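Putative trimethylamine methyltransferase (Rhizobium meliloti, PDB 4YYC) is probably a methyltransferase of the trimethylamine methyltransferase (MttB) family. Local coordinates at residues 464-469 with 482-487; 168-173 with 490-495. One frame throughout, in Å; residues are numbered along the deposited sequence. Where two conformers were deposited one is given.

In the fold
Both interactions use helix 481-495, and their centres lie about 16 Å apart. Interaction 1 involves the earlier part of the helix, about 27 Å from the centre of the chain and within reach of the second subunit; its chemistry is largely polar, with an arginine holding a loop carbonyl beside a water and a carboxylate. Interaction 2, about 19 Å from the centre, sets the last turns of the helix against the end of helix 158-170 through selenomethionine, tryptophan and small apolar groups, with no hydrogen bond between its segments. Two of its five touching residues are buried, against three of five in interaction 1. Helix 404-420 borders both, and 464-469/482-487 is nested within the chain loop that 168-173/490-495 closes.

Interaction 1. Residues 464-469 with 482-487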
# COMPACT_ATOMS: atom_id res chain seq x y z
N LEU A 464 15.32 -6.99 7.99
CA LEU A 464 14.38 -7.96 8.52
C LEU A 464 13.79 -8.92 7.50
O LEU A 464 13.36 -10.02 7.89
CB LEU A 464 13.22 -7.23 9.22
CG LEU A 464 13.65 -6.59 10.52
CD1 LEU A 464 12.51 -5.76 11.07
CD2 LEU A 464 14.16 -7.57 11.55
N ALA A 465 13.67 -8.51 6.23
CA ALA A 465 13.18 -9.43 5.20
C ALA A 465 14.10 -10.61 5.03
O ALA A 465 15.33 -10.47 5.04
CB ALA A 465 13.05 -8.71 3.87
N ASP A 466 13.53 -11.80 4.93
CA ASP A 466 14.29 -12.95 4.56
C ASP A 466 14.10 -13.20 3.06
O ASP A 466 12.99 -13.50 2.58
CB ASP A 466 13.88 -14.18 5.37
CG ASP A 466 14.74 -15.36 5.07
OD1 ASP A 466 14.79 -15.79 3.90
OD2 ASP A 466 15.44 -15.90 6.01
N ASN A 467 15.20 -13.06 2.33
CA ASN A 467 15.19 -13.20 0.90
C ASN A 467 16.00 -14.43 0.46
O ASN A 467 16.41 -14.56 -0.71
CB ASN A 467 15.80 -11.94 0.28
CG ASN A 467 14.96 -10.71 0.57
OD1 ASN A 467 15.47 -9.70 1.08
ND2 ASN A 467 13.70 -10.80 0.30
N ASN A 468 16.23 -15.35 1.38
CA ASN A 468 17.00 -16.54 1.10
C ASN A 468 16.17 -17.67 0.53
O ASN A 468 14.93 -17.64 0.55
CB ASN A 468 17.72 -16.98 2.36
CG ASN A 468 18.78 -15.98 2.78
OD1 ASN A 468 19.39 -15.30 1.94
ND2 ASN A 468 19.01 -15.88 4.07
N SER A 469 16.83 -18.69 0.01
CA SER A 469 16.11 -19.90 -0.44
C SER A 469 15.34 -20.53 0.68
O SER A 469 15.68 -20.36 1.85
CB SER A 469 17.10 -20.95 -0.96
OG SER A 469 17.96 -21.43 0.09
N GLU A 482 8.68 -11.63 12.66
CA GLU A 482 8.61 -11.06 14.02
C GLU A 482 9.66 -11.66 14.94
O GLU A 482 10.09 -10.99 15.88
CB GLU A 482 7.22 -11.11 14.59
CG GLU A 482 6.70 -12.49 14.89
CD GLU A 482 5.89 -13.05 13.72
OE1 GLU A 482 6.21 -12.71 12.57
OE2 GLU A 482 4.98 -13.88 13.96
N GLN A 483 10.12 -12.88 14.66
CA GLN A 483 11.20 -13.49 15.43
C GLN A 483 12.51 -12.76 15.14
O GLN A 483 13.30 -12.49 16.06
CB GLN A 483 11.32 -15.00 15.13
CG GLN A 483 10.13 -15.85 15.57
CD GLN A 483 10.23 -17.26 15.02
OE1 GLN A 483 9.65 -17.60 14.00
NE2 GLN A 483 11.01 -18.08 15.70
N ARG A 484 12.77 -12.48 13.85
CA ARG A 484 13.94 -11.69 13.51
C ARG A 484 13.84 -10.25 14.08
O ARG A 484 14.86 -9.66 14.48
CB ARG A 484 14.21 -11.72 12.00
CG ARG A 484 14.50 -13.11 11.42
CD ARG A 484 14.99 -13.05 9.97
NE ARG A 484 13.93 -12.56 9.09
CZ ARG A 484 12.84 -13.20 8.70
NH1 ARG A 484 12.63 -14.48 9.00
NH2 ARG A 484 11.95 -12.55 7.99
N ALA A 485 12.64 -9.71 14.09
CA ALA A 485 12.39 -8.37 14.70
C ALA A 485 12.70 -8.35 16.17
O ALA A 485 13.30 -7.39 16.68
CB ALA A 485 10.98 -7.93 14.45
N ASN A 486 12.30 -9.40 16.87
CA ASN A 486 12.62 -9.57 18.29
C ASN A 486 14.15 -9.51 18.52
O ASN A 486 14.66 -8.72 19.37
CB ASN A 486 12.04 -10.88 18.79
CG ASN A 486 12.12 -11.02 20.29
OD1 ASN A 486 13.21 -11.19 20.85
ND2 ASN A 486 10.99 -10.99 20.94
N ALA A 487 14.89 -10.29 17.73
CA ALA A 487 16.33 -10.34 17.87
C ALA A 487 16.99 -9.00 17.57
O ALA A 487 17.91 -8.58 18.29
CB ALA A 487 16.91 -11.39 16.96
O HOH W 1 15.10 -16.26 8.74
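Arg484 bends at chi3 (-66°), which turns its guanidinium back towards Leu464 O, and Asp466 CB rests on that group, with Asp466 CG anti to the backbone N (chi1 -175°), beside the carbonyl carbon. Leu464 O is held side-on by two nitrogens of one arginine, the bond from Arg484 NE being 2.9 Å long and that from Arg484 NH2 to Leu464 O equally short. The oxygen lies almost exactly in the guanidinium plane; NH2 meets it close to the line of the carbonyl, with a C=O...N angle of 162°, whereas NE comes in more tilted. This double grip fixes the rotation of the guanidinium, and Asp466 CB lies over one face of it, above the centre and 3.6 Å from Arg484 CZ.

The carboxylate of Asp466 is not in a salt bridge with Arg484: OD2 stands 4.3 Å from Arg484 NH1, well out of the guanidinium plane, so any attraction is probably between the charges alone, with no N-H pointing at the oxygen. A water links them, donating to Asp466 OD2 at 2.8 Å and accepting weakly from Arg484 NH1. The other oxygen, Asp466 OD1, takes the backbone N of Asn468 at 2.9 Å and closes an Asx turn; Lys364 of the second subunit makes a salt bridge to the same oxygen. On the apolar side Leu464 CD2 lies against the helix backbone, 3.7 Å from Ala485 N, and its CD1 faces Ala485 CB.

The arrangement ties the irregular chain leading into helix 470-475 to the early turns of helix 481-495. Leu464 and Ala485 also touch helix 404-420, at Asp412 and at Met408 and Ile409 respectively, while Ala465 and Arg484 pack on Gln369 of the second subunit, placing the loop at the dimer interface beside helices 404-420 and 481-495.

Interaction 2. Residues 168-173 with 490-495; sequences AYMAPS and RSWLEH
Ser491 O, one residue before the Trp492 that packs on Met170, accepts two bonds from His495: ND1 at 2.8 Å and the backbone N at 3.1 Å, the two reaching that oxygen from opposite faces of its carbonyl plane. The histidine side chain thus folds back on the last turn of helix 481-495. Across from this turn, Met170 and Trp492 form a Met-aromatic contact, made here by the selenium of selenomethionine, which joins the end of helix 158-170 to the end of helix 481-495. The approach is oblique, with Met170 SE 5.2 Å from the centroid of the five-membered ring of Trp492 and 49° off its normal.

No hydrogen bond crosses between the segments. The bend at chi3 of Met170 (-76°) carries CE to Trp492 CB at 3.7 Å, and CE also meets Leu493 CD2, so the selenomethionine tip fits against two successive residues of the helix. Nearer its backbone, Met170 CB approaches Trp492 CE3 at 3.8 Å. The far end of the six-membered ring meets the chain where it leaves helix 158-170: Ala171 CA and CB lie by CZ3, and Pro172, whose side chain crosses that of Trp492 obliquely, comes to CH2. Met408 and Gln411 of helix 404-420 and Pro37 also touch the Trp492 side chain, and Leu493 reaches back onto Asn163, Lys166 and Leu167 of helix 158-170. The Trp492 side chain thus lies between the end of helix 158-170 and helix 404-420. At the backbone of helix 481-495, Met170 SE sits 3.2 Å from Trp492 O.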
# COMPACT_ATOMS: atom_id res chain seq x y z
N ALA A 168 13.18 4.45 18.96
CA ALA A 168 12.87 5.56 18.08
C ALA A 168 14.10 6.42 17.76
O ALA A 168 14.26 6.89 16.62
CB ALA A 168 11.79 6.45 18.68
N TYR A 169 14.98 6.60 18.75
CA TYR A 169 16.24 7.32 18.55
C TYR A 169 17.11 6.58 17.52
O TYR A 169 17.72 7.20 16.66
CB TYR A 169 16.97 7.47 19.90
CG TYR A 169 18.36 7.98 19.77
CD1 TYR A 169 18.61 9.30 19.47
CD2 TYR A 169 19.45 7.10 19.89
CE1 TYR A 169 19.90 9.78 19.37
CE2 TYR A 169 20.76 7.58 19.79
CZ TYR A 169 20.96 8.91 19.52
OH TYR A 169 22.23 9.39 19.39
N MSE A 170 17.15 5.25 17.61
CA MSE A 170 17.99 4.45 16.74
C MSE A 170 17.39 4.22 15.37
O MSE A 170 18.14 4.10 14.40
CB MSE A 170 18.30 3.13 17.39
CG MSE A 170 19.21 3.33 18.58
SE MSE A 170 19.70 1.64 19.47
CE MSE A 170 18.08 1.22 20.42
N ALA A 171 16.07 4.11 15.25
CA ALA A 171 15.40 3.80 13.96
C ALA A 171 15.76 4.92 12.95
O ALA A 171 15.43 6.09 13.18
CB ALA A 171 13.92 3.76 14.14
N PRO A 172 16.37 4.56 11.80
CA PRO A 172 16.91 5.65 10.98
C PRO A 172 15.85 6.56 10.34
O PRO A 172 16.13 7.73 10.11
CB PRO A 172 17.68 4.93 9.87
CG PRO A 172 17.89 3.57 10.35
CD PRO A 172 16.94 3.26 11.46
N SER A 173 14.65 6.05 10.08
CA SER A 173 13.61 6.88 9.48
C SER A 173 12.54 7.29 10.46
O SER A 173 11.50 7.80 10.06
CB SER A 173 13.01 6.25 8.20
OG SER A 173 13.92 6.29 7.12
N ARG A 490 16.40 -6.54 20.41
CA ARG A 490 17.31 -6.87 21.54
C ARG A 490 18.73 -6.36 21.26
O ARG A 490 19.40 -5.81 22.15
CB ARG A 490 17.29 -8.36 21.81
CG ARG A 490 15.99 -8.85 22.44
CD ARG A 490 16.02 -10.33 22.65
NE ARG A 490 14.79 -10.89 23.19
CZ ARG A 490 14.48 -11.01 24.48
NH1 ARG A 490 15.29 -10.57 25.44
NH2 ARG A 490 13.35 -11.61 24.83
N SER A 491 19.18 -6.55 20.03
CA SER A 491 20.49 -6.15 19.61
C SER A 491 20.63 -4.63 19.67
O SER A 491 21.63 -4.12 20.18
CB SER A 491 20.78 -6.64 18.20
OG SER A 491 22.14 -6.35 17.91
N TRP A 492 19.63 -3.93 19.13
CA TRP A 492 19.66 -2.47 19.18
C TRP A 492 19.72 -1.96 20.62
O TRP A 492 20.49 -1.04 20.93
CB TRP A 492 18.45 -1.88 18.48
CG TRP A 492 18.48 -1.86 17.00
CD1 TRP A 492 19.29 -2.57 16.16
CD2 TRP A 492 17.61 -1.09 16.16
NE1 TRP A 492 18.94 -2.31 14.84
CE2 TRP A 492 17.93 -1.39 14.83
CE3 TRP A 492 16.58 -0.16 16.42
CZ2 TRP A 492 17.27 -0.79 13.75
CZ3 TRP A 492 15.93 0.41 15.36
CH2 TRP A 492 16.28 0.10 14.05
N LEU A 493 18.93 -2.56 21.50
CA LEU A 493 18.87 -2.07 22.88
C LEU A 493 20.18 -2.36 23.62
O LEU A 493 20.62 -1.54 24.45
CB LEU A 493 17.69 -2.66 23.61
CG LEU A 493 16.33 -2.08 23.21
CD1 LEU A 493 15.24 -2.93 23.82
CD2 LEU A 493 16.18 -0.62 23.64
N GLU A 494 20.82 -3.46 23.28
CA GLU A 494 22.16 -3.77 23.83
C GLU A 494 23.23 -2.79 23.39
O GLU A 494 24.11 -2.47 24.19
CB GLU A 494 22.59 -5.20 23.48
CG GLU A 494 21.84 -6.19 24.33
N HIS A 495 23.16 -2.31 22.15
CA HIS A 495 24.16 -1.41 21.61
C HIS A 495 23.90 0.06 21.76
O HIS A 495 24.79 0.86 21.50
CB HIS A 495 24.49 -1.82 20.19
CG HIS A 495 25.16 -3.16 20.16
ND1 HIS A 495 24.46 -4.33 19.95
CD2 HIS A 495 26.43 -3.53 20.45
CE1 HIS A 495 25.28 -5.36 20.03
NE2 HIS A 495 26.49 -4.90 20.33